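Local coordinates for protein excinuclease ABC, subunit A. (Deinococcus radiodurans, PDB 2VF7) that binds DNA and zinc, binds and hydrolyses ATP, and probably recognises damaged DNA in the manner of the UvrA family in excision repair, at residues L116-L119 and L120-Y124; G135-A139 and E140-P144; D308-E311 and L312-P316; R319-E322 and L323-Y327; P382-L385 and Q386-R389. The protein carries 1 engineered substitution. All blocks are in the same frame, centred on the assembly; numbering follows the deposited sequence. Where two conformers were deposited one is given.

Contact 1 (L116-L119 and L120-Y124); sequences LSNL and LRMLY
Asn118 meets both Arg121 and Met122 in the first turns of alpha-helix 116-127. The contact is local and runs along this one helix. Leu120 N is satisfied by Leu116 O at 3.2 Å, the usual bond four residues back. Asn118 O takes two donors. Met122 N reaches it at 3.3 Å in the carbonyl plane, while Arg121 N, one residue earlier, is 3.0 Å from Asn118 O and stands well above that plane. The same Arg121 N-H also gives a weak bond to Ser117 O, so it is shared between two carbonyls. Leu123 N bonds Leu119 O weakly. The guanidinium of Arg121 does not take part in these bonds. With CG anti to the carbonyl carbon (chi1 -69°) and the chain extended to NE, it folds back along the preceding turn. Ser117 O and Asn118 N lie on one face, toward its rim, and its plane is 39° from the Asn118 amide. Tyr124 OH is hydrogen-bonded to Leu307 O. Leu116 and Leu123 pack on Leu356 of helix 345-365. At the far end of the Met122 side chain, the methyl CE is pressed close, 3.2 Å from Asn118 ND2 and 3.4 Å from Asn118 OD1.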
loop_
_atom_site.group_PDB
_atom_site.type_symbol
_atom_site.label_atom_id
_atom_site.label_comp_id
_atom_site.label_asym_id
_atom_site.label_seq_id
_atom_site.Cartn_x
_atom_site.Cartn_y
_atom_site.Cartn_z
ATOM N N LEU A 116 -22.359 6.942 -5.344
ATOM C CA LEU A 116 -23.688 7.553 -5.117
ATOM C C LEU A 116 -24.194 7.532 -3.671
ATOM O O LEU A 116 -24.800 8.503 -3.209
ATOM C CB LEU A 116 -24.745 6.935 -6.045
ATOM C CG LEU A 116 -24.572 7.034 -7.569
ATOM C CD1 LEU A 116 -25.715 6.347 -8.285
ATOM C CD2 LEU A 116 -24.449 8.472 -8.057
ATOM N N SER A 117 -23.954 6.430 -2.967
ATOM C CA SER A 117 -24.486 6.244 -1.616
ATOM C C SER A 117 -24.004 7.307 -0.659
ATOM O O SER A 117 -24.769 7.741 0.200
ATOM C CB SER A 117 -24.149 4.855 -1.065
ATOM O OG SER A 117 -24.767 3.844 -1.844
ATOM N N ASN A 118 -22.744 7.723 -0.801
ATOM C CA ASN A 118 -22.209 8.786 0.046
ATOM C C ASN A 118 -22.963 10.091 -0.172
ATOM O O ASN A 118 -23.333 10.770 0.793
ATOM C CB ASN A 118 -20.713 9.008 -0.186
ATOM C CG ASN A 118 -20.143 10.158 0.668
ATOM O OD1 ASN A 118 -20.597 10.410 1.788
ATOM N ND2 ASN A 118 -19.137 10.846 0.134
ATOM N N LEU A 119 -23.208 10.420 -1.438
ATOM C CA LEU A 119 -23.797 11.701 -1.790
ATOM C C LEU A 119 -25.224 11.829 -1.267
ATOM O O LEU A 119 -25.671 12.938 -0.909
ATOM C CB LEU A 119 -23.725 11.936 -3.299
ATOM C CG LEU A 119 -22.365 11.866 -4.015
ATOM C CD1 LEU A 119 -22.545 12.167 -5.493
ATOM C CD2 LEU A 119 -21.291 12.782 -3.401
ATOM N N LEU A 120 -25.931 10.700 -1.198
ATOM C CA LEU A 120 -27.282 10.703 -0.649
ATOM C C LEU A 120 -27.331 10.566 0.878
ATOM O O LEU A 120 -28.396 10.679 1.471
ATOM C CB LEU A 120 -28.209 9.712 -1.381
ATOM C CG LEU A 120 -28.190 8.186 -1.236
ATOM C CD1 LEU A 120 -28.925 7.715 0.021
ATOM C CD2 LEU A 120 -28.820 7.551 -2.467
ATOM N N ARG A 121 -26.183 10.346 1.516
ATOM C CA ARG A 121 -26.098 10.486 2.980
ATOM C C ARG A 121 -26.046 11.966 3.343
ATOM O O ARG A 121 -26.616 12.397 4.357
ATOM C CB ARG A 121 -24.871 9.780 3.564
ATOM C CG ARG A 121 -24.914 8.267 3.503
ATOM C CD ARG A 121 -23.661 7.662 4.122
ATOM N NE ARG A 121 -23.432 6.315 3.618
ATOM C CZ ARG A 121 -22.313 5.905 3.030
ATOM N NH1 ARG A 121 -21.280 6.731 2.894
ATOM N NH2 ARG A 121 -22.226 4.656 2.598
ATOM N N MET A 122 -25.353 12.729 2.498
ATOM C CA MET A 122 -25.271 14.180 2.621
ATOM C C MET A 122 -26.576 14.855 2.217
ATOM O O MET A 122 -26.853 15.971 2.654
ATOM C CB MET A 122 -24.139 14.722 1.757
ATOM C CG MET A 122 -22.759 14.236 2.122
ATOM S SD MET A 122 -21.640 14.785 0.835
ATOM C CE MET A 122 -20.210 13.737 1.107
ATOM N N LEU A 123 -27.363 14.190 1.370
ATOM C CA LEU A 123 -28.683 14.698 0.969
ATOM C C LEU A 123 -29.722 14.519 2.074
ATOM O O LEU A 123 -30.612 15.349 2.234
ATOM C CB LEU A 123 -29.158 14.028 -0.327
ATOM C CG LEU A 123 -30.541 14.376 -0.892
ATOM C CD1 LEU A 123 -30.504 14.439 -2.408
ATOM C CD2 LEU A 123 -31.599 13.385 -0.425
ATOM N N TYR A 124 -29.614 13.419 2.809
ATOM C CA TYR A 124 -30.487 13.148 3.945
ATOM C C TYR A 124 -30.057 13.964 5.160
ATOM O O TYR A 124 -30.888 14.337 5.994
ATOM C CB TYR A 124 -30.492 11.650 4.268
ATOM C CG TYR A 124 -31.528 10.849 3.503
ATOM C CD1 TYR A 124 -31.327 10.497 2.157
ATOM C CD2 TYR A 124 -32.709 10.438 4.122
ATOM C CE1 TYR A 124 -32.285 9.758 1.450
ATOM C CE2 TYR A 124 -33.669 9.699 3.426
ATOM C CZ TYR A 124 -33.451 9.364 2.096
ATOM O OH TYR A 124 -34.401 8.636 1.427
#

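Contact 2 (G135-A139 and E140-P144)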
loop_
_atom_site.group_PDB
_atom_site.type_symbol
_atom_site.label_atom_id
_atom_site.label_comp_id
_atom_site.label_asym_id
_atom_site.label_seq_id
_atom_site.Cartn_x
_atom_site.Cartn_y
_atom_site.Cartn_z
ATOM N N GLY A 135 -33.581 17.706 15.295
ATOM C CA GLY A 135 -32.204 18.221 15.336
ATOM C C GLY A 135 -31.513 18.214 13.983
ATOM O O GLY A 135 -31.966 18.898 13.053
ATOM N N ILE A 136 -30.406 17.463 13.893
ATOM C CA ILE A 136 -29.683 17.175 12.632
ATOM C C ILE A 136 -28.747 15.966 12.802
ATOM O O ILE A 136 -27.965 15.901 13.758
ATOM C CB ILE A 136 -28.948 18.436 12.019
ATOM C CG1 ILE A 136 -29.824 19.094 10.938
ATOM C CG2 ILE A 136 -27.583 18.072 11.404
ATOM C CD1 ILE A 136 -29.395 20.495 10.497
ATOM N N VAL A 137 -28.860 15.009 11.877
ATOM C CA VAL A 137 -28.048 13.783 11.870
ATOM C C VAL A 137 -27.007 13.850 10.749
ATOM O O VAL A 137 -27.353 14.099 9.591
ATOM C CB VAL A 137 -28.930 12.521 11.693
ATOM C CG1 VAL A 137 -28.082 11.263 11.722
ATOM C CG2 VAL A 137 -30.004 12.459 12.774
ATOM N N TYR A 138 -25.739 13.628 11.097
ATOM C CA TYR A 138 -24.628 13.803 10.147
ATOM C C TYR A 138 -24.496 12.693 9.101
ATOM O O TYR A 138 -24.957 11.566 9.315
ATOM C CB TYR A 138 -23.305 14.008 10.895
ATOM C CG TYR A 138 -23.133 15.423 11.395
ATOM C CD1 TYR A 138 -22.525 16.392 10.595
ATOM C CD2 TYR A 138 -23.598 15.800 12.655
ATOM C CE1 TYR A 138 -22.372 17.694 11.038
ATOM C CE2 TYR A 138 -23.450 17.103 13.110
ATOM C CZ TYR A 138 -22.835 18.047 12.297
ATOM O OH TYR A 138 -22.682 19.346 12.738
ATOM N N ALA A 139 -23.861 13.027 7.975
ATOM C CA ALA A 139 -23.671 12.097 6.853
ATOM C C ALA A 139 -22.933 10.821 7.260
ATOM O O ALA A 139 -23.047 9.789 6.593
ATOM C CB ALA A 139 -22.943 12.789 5.711
ATOM N N GLU A 140 -22.181 10.911 8.358
ATOM C CA GLU A 140 -21.452 9.781 8.933
ATOM C C GLU A 140 -22.419 8.817 9.631
ATOM O O GLU A 140 -22.113 7.634 9.789
ATOM C CB GLU A 140 -20.407 10.274 9.952
ATOM C CG GLU A 140 -19.703 11.606 9.607
ATOM C CD GLU A 140 -18.341 11.431 8.942
ATOM O OE1 GLU A 140 -17.676 12.463 8.695
ATOM O OE2 GLU A 140 -17.928 10.278 8.670
ATOM N N GLY A 141 -23.579 9.338 10.041
ATOM C CA GLY A 141 -24.575 8.572 10.797
ATOM C C GLY A 141 -25.755 8.048 10.003
ATOM O O GLY A 141 -26.788 7.698 10.576
ATOM N N PHE A 142 -25.601 8.014 8.681
ATOM C CA PHE A 142 -26.544 7.357 7.777
ATOM C C PHE A 142 -25.897 6.105 7.154
ATOM O O PHE A 142 -26.371 5.582 6.144
ATOM C CB PHE A 142 -27.004 8.332 6.685
ATOM C CG PHE A 142 -28.024 9.329 7.150
ATOM C CD1 PHE A 142 -27.630 10.542 7.704
ATOM C CD2 PHE A 142 -29.384 9.059 7.030
ATOM C CE1 PHE A 142 -28.575 11.464 8.135
ATOM C CE2 PHE A 142 -30.338 9.972 7.463
ATOM C CZ PHE A 142 -29.932 11.177 8.016
ATOM N N SER A 143 -24.811 5.641 7.776
ATOM C CA SER A 143 -24.064 4.470 7.324
ATOM C C SER A 143 -23.988 3.424 8.433
ATOM O O SER A 143 -23.679 3.756 9.573
ATOM C CB SER A 143 -22.655 4.873 6.887
ATOM O OG SER A 143 -21.947 3.769 6.352
ATOM N N PRO A 144 -24.281 2.154 8.107
ATOM C CA PRO A 144 -24.195 1.052 9.075
ATOM C C PRO A 144 -22.772 0.671 9.505
ATOM O O PRO A 144 -22.609 -0.137 10.418
ATOM C CB PRO A 144 -24.845 -0.124 8.325
ATOM C CG PRO A 144 -25.585 0.507 7.167
ATOM C CD PRO A 144 -24.760 1.686 6.796
#
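Val137 and Phe142 meet across a type I beta turn, their side chains set aslant to each other. The methyl carbon Val137 CG1 is 3.6 Å from the ring atom Phe142 CE1. Val137 CG1 is anti to the backbone N (chi1 -179°), which brings this methyl near both the ring and Gly141 O. The ring turns its edge, not a face, to the preceding backbone. Val137 O lies in the ring plane, 3.2 Å from Phe142 CE1. Tyr138 O is also at the edge, 3.3 Å from Phe142 CD1. The turn is closed by Gly141 N, which gives a hydrogen bond to Tyr138 O at 2.7 Å, with the donor 51° out of the carbonyl plane. Tyr138 and Glu140 carry their side chains away from the Val137-Phe142 pair. An alanine in place of Phe142 is likely to leave a gap beside Val137 and strip the two carbonyls of their aromatic C-H neighbours. The turn packs on helix 116-127: Ala139 on Met122, Phe142 and Ser143 on Arg121. Val137 O also has a proper partner in Ser125 OG. The chemistry is thus mixed: one backbone bond fixes the turn, and polarised ring hydrogens probably face the carbonyl oxygens in a weak electrostatic match.

Contact 3 (D308-E311 and L312-P316)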
loop_
_atom_site.group_PDB
_atom_site.type_symbol
_atom_site.label_atom_id
_atom_site.label_comp_id
_atom_site.label_asym_id
_atom_site.label_seq_id
_atom_site.Cartn_x
_atom_site.Cartn_y
_atom_site.Cartn_z
ATOM N N ASP A 308 -37.115 6.505 3.869
ATOM C CA ASP A 308 -35.816 6.570 4.543
ATOM C C ASP A 308 -34.746 5.953 3.621
ATOM O O ASP A 308 -35.100 5.299 2.637
ATOM C CB ASP A 308 -35.869 5.829 5.882
ATOM C CG ASP A 308 -36.317 4.374 5.731
ATOM O OD1 ASP A 308 -35.446 3.493 5.634
ATOM O OD2 ASP A 308 -37.540 4.117 5.687
ATOM N N ILE A 309 -33.458 6.155 3.929
ATOM C CA ILE A 309 -32.361 5.735 3.027
ATOM C C ILE A 309 -32.490 4.302 2.497
ATOM O O ILE A 309 -32.292 4.045 1.309
ATOM C CB ILE A 309 -30.955 5.893 3.663
ATOM C CG1 ILE A 309 -30.995 5.583 5.160
ATOM C CG2 ILE A 309 -30.387 7.272 3.396
ATOM C CD1 ILE A 309 -29.630 5.530 5.822
ATOM N N THR A 310 -32.836 3.391 3.403
ATOM C CA THR A 310 -33.023 1.975 3.124
ATOM C C THR A 310 -33.959 1.690 1.947
ATOM O O THR A 310 -33.594 0.951 1.029
ATOM C CB THR A 310 -33.506 1.278 4.400
ATOM O OG1 THR A 310 -32.429 1.260 5.338
ATOM C CG2 THR A 310 -33.995 -0.144 4.130
ATOM N N GLU A 311 -35.145 2.287 1.971
ATOM C CA GLU A 311 -36.162 2.024 0.965
ATOM C C GLU A 311 -35.833 2.639 -0.396
ATOM O O GLU A 311 -36.160 2.042 -1.428
ATOM C CB GLU A 311 -37.532 2.514 1.439
ATOM C CG GLU A 311 -37.898 2.135 2.873
ATOM C CD GLU A 311 -39.115 2.895 3.391
ATOM O OE1 GLU A 311 -39.326 4.053 2.981
ATOM O OE2 GLU A 311 -39.858 2.339 4.226
ATOM N N LEU A 312 -35.231 3.835 -0.404
ATOM C CA LEU A 312 -34.705 4.442 -1.645
ATOM C C LEU A 312 -33.638 3.543 -2.278
ATOM O O LEU A 312 -33.564 3.409 -3.504
ATOM C CB LEU A 312 -34.076 5.813 -1.377
ATOM C CG LEU A 312 -34.682 7.146 -1.854
ATOM C CD1 LEU A 312 -33.649 8.244 -1.667
ATOM C CD2 LEU A 312 -35.177 7.145 -3.311
ATOM N N SER A 313 -32.818 2.933 -1.425
ATOM C CA SER A 313 -31.694 2.112 -1.870
ATOM C C SER A 313 -32.102 0.787 -2.525
ATOM O O SER A 313 -31.342 0.222 -3.315
ATOM C CB SER A 313 -30.713 1.878 -0.722
ATOM O OG SER A 313 -30.103 3.098 -0.340
ATOM N N ARG A 314 -33.302 0.308 -2.218
ATOM C CA ARG A 314 -33.823 -0.886 -2.882
ATOM C C ARG A 314 -34.212 -0.628 -4.340
ATOM O O ARG A 314 -34.174 -1.541 -5.170
ATOM C CB ARG A 314 -34.995 -1.476 -2.101
ATOM C CG ARG A 314 -34.551 -2.397 -0.982
ATOM C CD ARG A 314 -35.444 -2.272 0.227
ATOM N NE ARG A 314 -34.993 -3.175 1.282
ATOM C CZ ARG A 314 -35.693 -4.212 1.739
ATOM N NH1 ARG A 314 -36.903 -4.477 1.246
ATOM N NH2 ARG A 314 -35.186 -4.983 2.698
ATOM N N LEU A 315 -34.547 0.622 -4.645
ATOM C CA LEU A 315 -35.085 0.997 -5.949
ATOM C C LEU A 315 -34.044 1.009 -7.065
ATOM O O LEU A 315 -32.859 1.227 -6.806
ATOM C CB LEU A 315 -35.749 2.373 -5.858
ATOM C CG LEU A 315 -36.827 2.610 -4.804
ATOM C CD1 LEU A 315 -37.456 3.971 -5.047
ATOM C CD2 LEU A 315 -37.877 1.504 -4.829
ATOM N N PRO A 316 -34.474 0.766 -8.317
ATOM C CA PRO A 316 -33.539 0.875 -9.425
ATOM C C PRO A 316 -33.018 2.296 -9.597
ATOM O O PRO A 316 -33.709 3.258 -9.249
ATOM C CB PRO A 316 -34.384 0.484 -10.645
ATOM C CG PRO A 316 -35.523 -0.261 -10.105
ATOM C CD PRO A 316 -35.808 0.348 -8.777
#
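Ser313 grips Ile309 O with two donors, and this is the tight part of the short helix 309-314. Ser313 N is 3.0 Å from Ile309 O, tilted 17° from the carbonyl plane. Ser313 OG is 2.9 Å from the same Ile309 O, 42° above the plane. The hydroxyl sits beside its own backbone N and anti to the carbonyl carbon (chi1 -66°), which turns it back toward the preceding turn. An alanine here takes away the hydroxyl, and of this pair of donors Ile309 O would probably be held by the backbone N-H alone. Ile309 and Leu312 are buried, while the looser part runs toward the exposed Arg314. Leu312 N reaches Asp308 O at 3.4 Å in a straight but weak bond. Arg314 N divides itself between Thr310 O and Glu311 O, both weakly. The side chain of Arg314 passes Thr310 at a distance: Thr310 CG2 is 4.3 Å from Arg314 NE. Leu315 CG comes within 3.5 Å of Glu311 O. Asp308 is the N-cap, and Glu311 OE1 accepts a weak 3.4 Å bond from Asp308 N. Lys293 forms long, weak ion pairs with both acids. The zinc ion held by Cys290 and three other cysteines is about 10 Å from the Thr310 side chain. On the packed side, Ile309 lies on Leu120 and Tyr124 of helix 116-127. Leu312 bridges Tyr124 and Leu323, and Pro316 is the N-cap of the next helix, 317-328.

Contact 4 (R319-E322 and L323-Y327)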
loop_
_atom_site.group_PDB
_atom_site.type_symbol
_atom_site.label_atom_id
_atom_site.label_comp_id
_atom_site.label_asym_id
_atom_site.label_seq_id
_atom_site.Cartn_x
_atom_site.Cartn_y
_atom_site.Cartn_z
ATOM N N ARG A 319 -35.409 4.724 -11.205
ATOM C CA ARG A 319 -36.479 5.203 -10.340
ATOM C C ARG A 319 -35.997 6.302 -9.404
ATOM O O ARG A 319 -36.712 7.279 -9.175
ATOM C CB ARG A 319 -37.101 4.049 -9.539
ATOM C CG ARG A 319 -37.870 3.024 -10.384
ATOM C CD ARG A 319 -39.143 3.602 -10.986
ATOM N NE ARG A 319 -40.258 3.613 -10.041
ATOM C CZ ARG A 319 -41.404 4.264 -10.233
ATOM N NH1 ARG A 319 -41.604 4.982 -11.337
ATOM N NH2 ARG A 319 -42.358 4.202 -9.313
ATOM N N VAL A 320 -34.786 6.137 -8.872
ATOM C CA VAL A 320 -34.150 7.161 -8.040
ATOM C C VAL A 320 -33.942 8.449 -8.851
ATOM O O VAL A 320 -34.156 9.547 -8.343
ATOM C CB VAL A 320 -32.802 6.678 -7.441
ATOM C CG1 VAL A 320 -32.109 7.793 -6.687
ATOM C CG2 VAL A 320 -33.014 5.488 -6.509
ATOM N N SER A 321 -33.539 8.295 -10.111
ATOM C CA SER A 321 -33.302 9.427 -11.009
ATOM C C SER A 321 -34.538 10.301 -11.158
ATOM O O SER A 321 -34.480 11.511 -10.910
ATOM C CB SER A 321 -32.841 8.937 -12.387
ATOM O OG SER A 321 -32.223 9.973 -13.132
ATOM N N GLU A 322 -35.652 9.679 -11.548
ATOM C CA GLU A 322 -36.889 10.408 -11.860
ATOM C C GLU A 322 -37.646 10.862 -10.602
ATOM O O GLU A 322 -38.608 11.629 -10.696
ATOM C CB GLU A 322 -37.785 9.594 -12.808
ATOM C CG GLU A 322 -38.220 8.236 -12.253
ATOM C CD GLU A 322 -38.624 7.243 -13.337
ATOM O OE1 GLU A 322 -37.838 7.042 -14.291
ATOM O OE2 GLU A 322 -39.725 6.651 -13.223
ATOM N N LEU A 323 -37.211 10.379 -9.435
ATOM C CA LEU A 323 -37.656 10.922 -8.149
ATOM C C LEU A 323 -36.864 12.185 -7.818
ATOM O O LEU A 323 -37.407 13.132 -7.246
ATOM C CB LEU A 323 -37.469 9.901 -7.024
ATOM C CG LEU A 323 -38.524 8.824 -6.752
ATOM C CD1 LEU A 323 -37.899 7.646 -5.999
ATOM C CD2 LEU A 323 -39.710 9.386 -5.972
ATOM N N LEU A 324 -35.586 12.192 -8.196
ATOM C CA LEU A 324 -34.667 13.277 -7.849
ATOM C C LEU A 324 -34.787 14.557 -8.681
ATOM O O LEU A 324 -34.565 15.645 -8.152
ATOM C CB LEU A 324 -33.212 12.790 -7.854
ATOM C CG LEU A 324 -32.715 11.992 -6.639
ATOM C CD1 LEU A 324 -31.284 11.543 -6.859
ATOM C CD2 LEU A 324 -32.818 12.779 -5.339
ATOM N N ARG A 325 -35.125 14.434 -9.966
ATOM C CA ARG A 325 -34.999 15.573 -10.902
ATOM C C ARG A 325 -36.007 16.740 -10.788
ATOM O O ARG A 325 -35.657 17.866 -11.143
ATOM C CB ARG A 325 -34.814 15.116 -12.364
ATOM C CG ARG A 325 -36.073 14.688 -13.108
ATOM C CD ARG A 325 -35.896 14.872 -14.614
ATOM N NE ARG A 325 -34.798 14.062 -15.146
ATOM C CZ ARG A 325 -34.948 12.878 -15.739
ATOM N NH1 ARG A 325 -36.160 12.348 -15.887
ATOM N NH2 ARG A 325 -33.882 12.221 -16.184
ATOM N N PRO A 326 -37.246 16.487 -10.303
ATOM C CA PRO A 326 -38.119 17.617 -9.989
ATOM C C PRO A 326 -37.507 18.577 -8.963
ATOM O O PRO A 326 -37.800 19.768 -8.985
ATOM C CB PRO A 326 -39.369 16.942 -9.408
ATOM C CG PRO A 326 -38.927 15.591 -9.002
ATOM C CD PRO A 326 -37.932 15.211 -10.039
ATOM N N TYR A 327 -36.667 18.056 -8.073
ATOM C CA TYR A 327 -35.957 18.882 -7.098
ATOM C C TYR A 327 -34.795 19.627 -7.752
ATOM O O TYR A 327 -34.433 20.727 -7.326
ATOM C CB TYR A 327 -35.461 18.023 -5.932
ATOM C CG TYR A 327 -36.570 17.501 -5.037
ATOM C CD1 TYR A 327 -37.456 16.516 -5.483
ATOM C CD2 TYR A 327 -36.727 17.990 -3.739
ATOM C CE1 TYR A 327 -38.476 16.039 -4.661
ATOM C CE2 TYR A 327 -37.741 17.521 -2.906
ATOM C CZ TYR A 327 -38.612 16.545 -3.371
ATOM O OH TYR A 327 -39.611 16.076 -2.543
#
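Val320 and Leu324 run alongside each other in the same direction, one turn apart. Val320 CG1 touches Leu324 CD1 at 3.8 Å, the apolar side-chain pair of this contact. Val320 CG1 is anti to its backbone N (chi1 175°), and this places the methyl on the side of the following turn. Leu323 folds its branch against the backbone instead: Leu323 CD1 is 3.4 Å from Arg319 O. Among the backbone bonds, Leu324 N to Val320 O is the sound one, at 3.0 Å. Leu324 N also gives a weak bond to Ser321 O. Leu323 N is likewise split, weakly, between Arg319 O and Val320 O, and Arg325 N bonds Ser321 O weakly. These bonds belong to the alpha-helix 317-328, which is kinked at its far end. Pro326 has no N-H to offer, and its ring carbon Pro326 CD stands 3.7 Å from Glu322 O. This helix lies on helix 345-365, where Ser321 meets Val357 and Leu324 meets Leu360. Arg319 and Glu322 are exposed. Arg319 NH1 and Glu322 OE2 form a salt bridge at 3.1 Å, met on the anti side of the carboxylate and 26° out of the carboxylate plane. Glu322 has two conformers, so this bridge is doubtful as a constant feature. The Arg325 guanidinium passes Ser321 obliquely, with Arg325 NH2 4.1 Å from Ser321 OG. That buried hydroxyl has no hydrogen-bond partner in the model.

Contact 5 (P382-L385 and Q386-R389); sequences PGEL and QRLR
Gly383 and Arg387 form a buried contact within one helix, in the first turns of helix 382-393, near one of the two bound ADP molecules. The Arg387 guanidinium folds back so that Gly383 O lies over one of its faces, 2.9 Å above the plane and toward the rim. Gly383 O is 3.1 Å from Arg387 NE, but the angle is too poor for a hydrogen bond. The bend at chi3 (-93°) turns the flat group over the carbonyl. The glycine leaves room for it: a beta carbon on Gly383 would probably crowd Arg387 NH2. Arg387 NE and NH2 find weak bonds at Pro408 O and Ala410 O instead. The sequence Leu-Ser-Pro-Gly-Glu leading into this helix fits the signature motif of ABC ATPases, which in that family faces the nucleotide held by another P-loop. This is consistent with the place of Glu384, whose side chain is about 4 Å from an ADP; Glu384 OE2 is hydrogen-bonded to Tyr370 OH, and Tyr370 binds that nucleotide. In the backbone, Leu388 N bonds Glu384 O at 3.0 Å, in the carbonyl plane. Arg387 N is shared weakly between Gly383 O and Glu384 O, and Gln386 N reaches Pro382 O weakly at 3.4 Å. Gln386 extends fully from a CG anti to the backbone N (chi1 -164°), and its OE1 accepts from Asp406 N at the end of strand 402-406. Arg389, bent at chi2 and chi3, reaches the second subunit, where Arg389 NH1 bonds Ser68 O of that subunit.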
loop_
_atom_site.group_PDB
_atom_site.type_symbol
_atom_site.label_atom_id
_atom_site.label_comp_id
_atom_site.label_asym_id
_atom_site.label_seq_id
_atom_site.Cartn_x
_atom_site.Cartn_y
_atom_site.Cartn_z
ATOM N N PRO A 382 -19.405 -10.128 -15.204
ATOM C CA PRO A 382 -18.171 -9.364 -15.521
ATOM C C PRO A 382 -18.399 -8.107 -16.371
ATOM O O PRO A 382 -17.671 -7.122 -16.219
ATOM C CB PRO A 382 -17.330 -10.375 -16.300
ATOM C CG PRO A 382 -17.779 -11.697 -15.790
ATOM C CD PRO A 382 -19.260 -11.559 -15.534
ATOM N N GLY A 383 -19.403 -8.137 -17.244
ATOM C CA GLY A 383 -19.682 -7.032 -18.144
ATOM C C GLY A 383 -20.515 -5.959 -17.475
ATOM O O GLY A 383 -20.467 -4.784 -17.865
ATOM N N GLU A 384 -21.288 -6.356 -16.469
ATOM C CA GLU A 384 -22.043 -5.402 -15.676
ATOM C C GLU A 384 -21.126 -4.500 -14.841
ATOM O O GLU A 384 -21.224 -3.273 -14.954
ATOM C CB GLU A 384 -23.101 -6.098 -14.817
ATOM C CG GLU A 384 -24.493 -6.151 -15.498
ATOM C CD GLU A 384 -25.505 -7.076 -14.801
ATOM O OE1 GLU A 384 -25.108 -7.872 -13.929
ATOM O OE2 GLU A 384 -26.710 -7.021 -15.148
ATOM N N LEU A 385 -20.227 -5.091 -14.049
ATOM C CA LEU A 385 -19.360 -4.277 -13.185
ATOM C C LEU A 385 -18.269 -3.510 -13.893
ATOM O O LEU A 385 -17.786 -2.519 -13.367
ATOM C CB LEU A 385 -18.799 -5.028 -11.970
ATOM C CG LEU A 385 -18.191 -6.420 -11.964
ATOM C CD1 LEU A 385 -16.987 -6.562 -12.887
ATOM C CD2 LEU A 385 -17.767 -6.715 -10.544
ATOM N N GLN A 386 -17.893 -3.950 -15.086
ATOM C CA GLN A 386 -16.890 -3.236 -15.857
ATOM C C GLN A 386 -17.525 -2.015 -16.479
ATOM O O GLN A 386 -16.833 -1.044 -16.732
ATOM C CB GLN A 386 -16.250 -4.126 -16.927
ATOM C CG GLN A 386 -14.949 -3.555 -17.493
ATOM C CD GLN A 386 -14.297 -4.446 -18.512
ATOM O OE1 GLN A 386 -13.234 -4.132 -19.012
ATOM N NE2 GLN A 386 -14.923 -5.574 -18.819
ATOM N N ARG A 387 -18.843 -2.081 -16.695
ATOM C CA ARG A 387 -19.644 -0.992 -17.235
ATOM C C ARG A 387 -19.993 0.028 -16.161
ATOM O O ARG A 387 -20.062 1.222 -16.443
ATOM C CB ARG A 387 -20.926 -1.528 -17.900
ATOM C CG ARG A 387 -20.894 -1.549 -19.431
ATOM C CD ARG A 387 -22.122 -2.209 -20.067
ATOM N NE ARG A 387 -21.910 -3.638 -20.322
ATOM C CZ ARG A 387 -22.756 -4.615 -19.994
ATOM N NH1 ARG A 387 -23.913 -4.350 -19.399
ATOM N NH2 ARG A 387 -22.446 -5.874 -20.276
ATOM N N LEU A 388 -20.234 -0.438 -14.939
ATOM C CA LEU A 388 -20.392 0.439 -13.784
ATOM C C LEU A 388 -19.093 1.111 -13.364
ATOM O O LEU A 388 -19.101 2.037 -12.556
ATOM C CB LEU A 388 -20.868 -0.358 -12.582
ATOM C CG LEU A 388 -22.314 -0.827 -12.448
ATOM C CD1 LEU A 388 -22.366 -1.768 -11.248
ATOM C CD2 LEU A 388 -23.293 0.340 -12.278
ATOM N N ARG A 389 -17.968 0.598 -13.849
ATOM C CA ARG A 389 -16.668 1.161 -13.507
ATOM C C ARG A 389 -16.263 2.187 -14.555
ATOM O O ARG A 389 -15.621 3.191 -14.252
ATOM C CB ARG A 389 -15.640 0.063 -13.353
ATOM C CG ARG A 389 -14.619 0.411 -12.312
ATOM C CD ARG A 389 -14.450 -0.668 -11.256
ATOM N NE ARG A 389 -13.199 -1.415 -11.398
ATOM C CZ ARG A 389 -11.966 -0.923 -11.222
ATOM N NH1 ARG A 389 -11.768 0.361 -10.917
ATOM N NH2 ARG A 389 -10.917 -1.723 -11.367
#

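In the fold
Contacts 1, 3 and 4 are turns of three helices that touch one another, chiefly by apolar packing. Leu123 CD1 of contact 1 is 4.1 Å from Leu324 CD2 of contact 4, and both contacts lie against helix 345-365. Contact 2 is the one without helix: its turn lies on contact 1, with Arg121 CD 3.3 Å from Ala139 O, and hydrogen bonds tie it to its surroundings as well. Contacts 1 to 4 are partly buried, with exposed residues in 2, 3 and 4. Contact 5 stands apart, about 22 Å or more from the others between centres. Six of its eight residues are buried; Glu384 lies beside a nucleotide site and Arg389 bonds the second subunit.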